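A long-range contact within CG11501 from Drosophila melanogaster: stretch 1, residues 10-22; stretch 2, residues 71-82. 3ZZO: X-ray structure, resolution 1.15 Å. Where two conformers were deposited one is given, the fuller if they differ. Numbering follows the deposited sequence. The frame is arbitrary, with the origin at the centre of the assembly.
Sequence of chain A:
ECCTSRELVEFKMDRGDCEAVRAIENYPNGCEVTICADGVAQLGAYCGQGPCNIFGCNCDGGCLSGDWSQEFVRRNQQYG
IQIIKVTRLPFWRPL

Stretch 1 10-22: EFKMDRGDCEAVR
Stretch 2 (71-82) EFVRRNQQYGIQ

Antiparallel pairing of two strand ends, extended by a loop-to-loop clasp, joins residues 10-22 to residues 71-82 and buries 685 Å² in total. Stretch 1 runs as a strand through Glu10-Met13, loops at Asp14-Asp17 and makes a 3-10 segment at Cys18-Ala20; stretch 2 leaves a helix that begins before Glu71, turns through Gln77-Gly80 and enters a strand at Ile81-Gln82. In register, Lys12 CA lies 5.0 Å from Gln82 CA, Met13 CA 4.8 Å from Ile81 CA, Asp14 CA 5.0 Å from Gly80 CA and Arg15 CA 4.6 Å from Tyr79 CA. Lys12 and Gln82 satisfy each other's backbone: Lys12 N donates to Gln82 O (2.9 Å, 164°) and Gln82 N to Lys12 O (2.8 Å, 172°), nearly straight bonds. Met13-Ile81 is the non-hydrogen-bonded pair that follows. Beyond it, Asp14 N donates to Gly80 O (3.1 Å) and Arg15 N to Tyr79 O (3.0 Å), so amides of stretch 1 continue to find carbonyls past the strand.

Side chains add two polar links. Asp14 (chi1 m, -65°) accepts at OD2 from Gln82 NE2 (3.0 Å, 140°), Gln82 being m, m at -57° and -59°. Arg15 (m, t, m; chi4 -76°) lays one guanidinium face over Tyr79 C, while its edge meets carbonyls: NE donates to Gln78 O (2.7 Å, 157°), and NH2 makes weak bonds to Gln78 O (3.4 Å) and Gln77 O (3.5 Å). Gln77 O also accepts Gly80 N (3.2 Å) within the turn, and Asn76 O accepts Tyr79 N (2.9 Å).

Gly80 (phi/psi 69/67) suits this fold-back: an ideal CB would lie 2.6 Å from Asp14 OD2. At Gly16 (71/-164) an ideal CB would come 2.5 Å from Tyr79 CD1; in its absence, Gly16 CA rests 3.8 Å from that atom.

Apolar side chains pack beside this polar clasp. Met13 and Ile81 share one sheet face, Met13 CG lying 4.1 Å from Ile81 CD1, and Met13 (m, t, p) brings CE to 3.7 Å from Tyr79 CB. Phe11 (chi1 p, 62°) offers its ring face to the edge of Phe72 (chi1 t, 179°), centroids 5.0 Å apart and planes at 64°; Phe11 CD2 also meets Ile81 CG2 at 3.9 Å. The 3-10 segment, held by Ala20 N to Asp17 O (3.0 Å) and Asp17 OD1 (3.2 Å), leads to Val21 (chi1 m), whose CG2 lies 3.9 Å from Phe72 CZ and CG1 3.4 Å from Tyr79 CD2. Tyr79 (chi1 m, -61°), with 110 Å² covered, also receives Ala20 CB 3.9 Å from its CZ.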

# COMPACT_ATOMS: atom_id res chain seq x y z
N GLU A 10 -5.52 -7.27 -0.61
CA GLU A 10 -5.65 -8.41 -1.51
C GLU A 10 -6.65 -8.03 -2.58
O GLU A 10 -7.69 -7.43 -2.29
CB GLU A 10 -6.14 -9.66 -0.78
CG GLU A 10 -5.18 -10.17 0.24
CD GLU A 10 -5.67 -11.48 0.87
OE1 GLU A 10 -6.64 -12.13 0.40
OE2 GLU A 10 -5.09 -11.85 1.93
N PHE A 11 -6.34 -8.36 -3.83
CA PHE A 11 -7.17 -7.89 -4.94
C PHE A 11 -6.96 -8.78 -6.15
O PHE A 11 -5.95 -9.50 -6.25
CB PHE A 11 -6.80 -6.44 -5.29
CG PHE A 11 -5.37 -6.25 -5.77
CD1 PHE A 11 -4.32 -6.12 -4.85
CD2 PHE A 11 -5.08 -6.21 -7.13
CE1 PHE A 11 -3.03 -5.99 -5.31
CE2 PHE A 11 -3.76 -6.07 -7.58
CZ PHE A 11 -2.75 -5.96 -6.66
N LYS A 12 -7.87 -8.69 -7.08
CA LYS A 12 -7.72 -9.30 -8.40
C LYS A 12 -7.65 -8.17 -9.42
O LYS A 12 -7.87 -7.01 -9.10
CB LYS A 12 -8.84 -10.30 -8.68
CG LYS A 12 -8.64 -11.57 -7.89
CD LYS A 12 -9.81 -12.59 -8.01
CE LYS A 12 -9.53 -13.84 -7.16
NZ LYS A 12 -10.74 -14.70 -7.08
N MET A 13 -7.25 -8.51 -10.64
CA MET A 13 -7.00 -7.52 -11.69
C MET A 13 -7.69 -7.96 -12.97
O MET A 13 -7.54 -9.10 -13.40
CB MET A 13 -5.46 -7.47 -11.99
CG MET A 13 -4.65 -7.02 -10.81
SD MET A 13 -2.91 -6.99 -11.17
CE MET A 13 -2.80 -5.50 -12.16
N ASP A 14 -8.37 -7.05 -13.62
CA ASP A 14 -8.97 -7.36 -14.91
C ASP A 14 -7.97 -7.38 -16.05
O ASP A 14 -8.13 -8.11 -17.01
CB ASP A 14 -10.05 -6.34 -15.23
CG ASP A 14 -11.22 -6.40 -14.28
OD1 ASP A 14 -11.54 -7.50 -13.75
OD2 ASP A 14 -11.73 -5.32 -14.03
N ARG A 15 -6.94 -6.57 -15.95
CA ARG A 15 -5.87 -6.44 -16.96
C ARG A 15 -4.53 -6.36 -16.24
O ARG A 15 -4.47 -6.02 -15.06
CB ARG A 15 -6.12 -5.15 -17.84
CG ARG A 15 -7.46 -5.22 -18.55
CD ARG A 15 -7.81 -3.88 -19.24
NE ARG A 15 -8.15 -2.82 -18.30
CZ ARG A 15 -9.31 -2.71 -17.65
NH1 ARG A 15 -10.31 -3.56 -17.87
NH2 ARG A 15 -9.52 -1.66 -16.85
N GLY A 16 -3.47 -6.64 -16.96
CA GLY A 16 -2.14 -6.63 -16.36
C GLY A 16 -1.95 -7.79 -15.42
O GLY A 16 -2.67 -8.79 -15.46
N ASP A 17 -0.91 -7.69 -14.57
CA ASP A 17 -0.60 -8.74 -13.63
C ASP A 17 -0.08 -8.12 -12.33
O ASP A 17 0.13 -6.91 -12.24
CB ASP A 17 0.36 -9.77 -14.22
CG ASP A 17 1.72 -9.22 -14.57
OD1 ASP A 17 2.09 -8.12 -14.19
OD2 ASP A 17 2.46 -9.98 -15.27
N CYS A 18 0.07 -8.95 -11.29
CA CYS A 18 0.41 -8.41 -9.98
C CYS A 18 1.66 -7.54 -10.02
O CYS A 18 1.73 -6.48 -9.41
CB CYS A 18 0.60 -9.55 -8.94
SG CYS A 18 -0.81 -10.68 -8.81
N GLU A 19 2.68 -7.99 -10.75
CA GLU A 19 3.93 -7.28 -10.80
C GLU A 19 3.80 -5.90 -11.39
O GLU A 19 4.55 -5.00 -11.04
CB GLU A 19 4.98 -8.10 -11.55
CG GLU A 19 5.41 -9.35 -10.86
CD GLU A 19 6.46 -10.11 -11.66
OE1 GLU A 19 7.57 -9.53 -11.78
OE2 GLU A 19 6.15 -11.22 -12.16
N ALA A 20 2.83 -5.71 -12.29
CA ALA A 20 2.66 -4.40 -12.94
C ALA A 20 2.33 -3.31 -11.94
O ALA A 20 2.54 -2.14 -12.20
CB ALA A 20 1.55 -4.48 -13.97
N VAL A 21 1.76 -3.68 -10.81
CA VAL A 21 1.39 -2.71 -9.78
C VAL A 21 2.22 -2.91 -8.53
O VAL A 21 1.86 -2.44 -7.44
CB VAL A 21 -0.14 -2.71 -9.51
CG1 VAL A 21 -0.92 -2.32 -10.76
CG2 VAL A 21 -0.61 -4.06 -8.94
N ARG A 22 3.38 -3.58 -8.69
CA ARG A 22 4.34 -3.80 -7.59
C ARG A 22 3.75 -4.64 -6.47
O ARG A 22 4.10 -4.47 -5.32
CB ARG A 22 4.95 -2.47 -7.10
CG ARG A 22 5.82 -1.80 -8.12
CD ARG A 22 6.66 -0.71 -7.44
NE ARG A 22 7.40 -1.23 -6.29
N GLU A 71 -7.03 5.03 -3.27
CA GLU A 71 -6.02 5.61 -4.18
C GLU A 71 -5.26 4.53 -4.98
O GLU A 71 -4.93 4.75 -6.13
CB GLU A 71 -5.06 6.49 -3.41
CG GLU A 71 -4.14 7.25 -4.31
CD GLU A 71 -3.53 8.47 -3.69
OE1 GLU A 71 -3.93 8.88 -2.59
OE2 GLU A 71 -2.60 9.04 -4.33
N PHE A 72 -5.01 3.37 -4.36
CA PHE A 72 -4.41 2.25 -5.08
C PHE A 72 -5.29 1.86 -6.27
O PHE A 72 -4.80 1.66 -7.38
CB PHE A 72 -4.23 1.05 -4.13
CG PHE A 72 -3.64 -0.15 -4.80
CD1 PHE A 72 -2.32 -0.18 -5.12
CD2 PHE A 72 -4.42 -1.25 -5.12
CE1 PHE A 72 -1.76 -1.31 -5.75
CE2 PHE A 72 -3.87 -2.35 -5.77
CZ PHE A 72 -2.55 -2.36 -6.07
N VAL A 73 -6.60 1.80 -6.06
CA VAL A 73 -7.52 1.51 -7.16
C VAL A 73 -7.49 2.65 -8.18
O VAL A 73 -7.41 2.42 -9.38
CB VAL A 73 -8.96 1.28 -6.64
CG1 VAL A 73 -9.92 1.07 -7.80
CG2 VAL A 73 -8.98 0.09 -5.70
N ARG A 74 -7.56 3.89 -7.69
CA ARG A 74 -7.64 5.06 -8.59
C ARG A 74 -6.44 5.15 -9.50
O ARG A 74 -6.58 5.32 -10.70
CB ARG A 74 -7.76 6.32 -7.75
CG ARG A 74 -8.18 7.53 -8.57
CD ARG A 74 -8.21 8.82 -7.77
NE ARG A 74 -9.12 8.72 -6.64
CZ ARG A 74 -8.80 8.67 -5.37
NH1 ARG A 74 -7.54 8.82 -4.94
NH2 ARG A 74 -9.75 8.50 -4.47
N ARG A 75 -5.25 5.07 -8.93
CA ARG A 75 -4.04 5.28 -9.74
C ARG A 75 -3.77 4.13 -10.70
O ARG A 75 -3.02 4.29 -11.65
CB ARG A 75 -2.88 5.66 -8.88
CG ARG A 75 -2.33 4.62 -8.08
CD ARG A 75 -1.33 5.27 -7.02
NE ARG A 75 -0.25 5.97 -7.67
CZ ARG A 75 0.35 7.10 -7.18
NH1 ARG A 75 0.01 7.69 -6.03
NH2 ARG A 75 1.29 7.64 -7.90
N ASN A 76 -4.40 2.99 -10.47
CA ASN A 76 -4.25 1.82 -11.32
C ASN A 76 -5.51 1.54 -12.12
O ASN A 76 -5.81 0.39 -12.47
CB ASN A 76 -3.86 0.65 -10.43
CG ASN A 76 -2.49 0.83 -9.86
OD1 ASN A 76 -2.28 0.81 -8.61
ND2 ASN A 76 -1.52 1.02 -10.71
N GLN A 77 -6.23 2.61 -12.48
CA GLN A 77 -7.41 2.53 -13.30
C GLN A 77 -7.25 1.62 -14.50
O GLN A 77 -8.16 0.87 -14.86
CB GLN A 77 -7.78 3.93 -13.76
CG GLN A 77 -9.06 3.95 -14.57
CD GLN A 77 -9.47 5.32 -15.07
OE1 GLN A 77 -8.73 6.30 -14.93
NE2 GLN A 77 -10.64 5.40 -15.63
N GLN A 78 -6.11 1.72 -15.16
CA GLN A 78 -5.91 0.95 -16.39
C GLN A 78 -5.95 -0.53 -16.23
O GLN A 78 -6.17 -1.26 -17.22
CB GLN A 78 -4.60 1.36 -17.09
CG GLN A 78 -3.33 0.97 -16.34
CD GLN A 78 -2.06 1.53 -16.91
OE1 GLN A 78 -1.21 2.02 -16.14
NE2 GLN A 78 -1.92 1.49 -18.20
N TYR A 79 -5.76 -1.02 -15.03
CA TYR A 79 -5.71 -2.44 -14.71
C TYR A 79 -7.03 -2.98 -14.19
O TYR A 79 -7.23 -4.19 -14.21
CB TYR A 79 -4.58 -2.73 -13.74
CG TYR A 79 -3.24 -2.37 -14.28
CD1 TYR A 79 -2.76 -2.96 -15.43
CD2 TYR A 79 -2.46 -1.40 -13.69
CE1 TYR A 79 -1.53 -2.62 -15.94
CE2 TYR A 79 -1.23 -1.03 -14.18
CZ TYR A 79 -0.76 -1.68 -15.30
OH TYR A 79 0.45 -1.36 -15.80
N GLY A 80 -7.93 -2.13 -13.70
CA GLY A 80 -9.19 -2.64 -13.20
C GLY A 80 -9.03 -3.45 -11.90
O GLY A 80 -9.29 -4.66 -11.86
N ILE A 81 -8.64 -2.77 -10.84
CA ILE A 81 -8.36 -3.39 -9.55
C ILE A 81 -9.68 -3.75 -8.86
O ILE A 81 -10.52 -2.88 -8.63
CB ILE A 81 -7.56 -2.47 -8.66
CG1 ILE A 81 -6.24 -2.01 -9.29
CG2 ILE A 81 -7.34 -3.09 -7.29
CD1 ILE A 81 -5.35 -3.16 -9.74
N GLN A 82 -9.83 -5.04 -8.54
CA GLN A 82 -11.00 -5.58 -7.86
C GLN A 82 -10.59 -5.92 -6.44
O GLN A 82 -9.99 -6.96 -6.15
CB GLN A 82 -11.51 -6.81 -8.60
CG GLN A 82 -11.86 -6.54 -10.06
CD GLN A 82 -12.90 -5.49 -10.23
OE1 GLN A 82 -13.84 -5.36 -9.42
NE2 GLN A 82 -12.84 -4.75 -11.31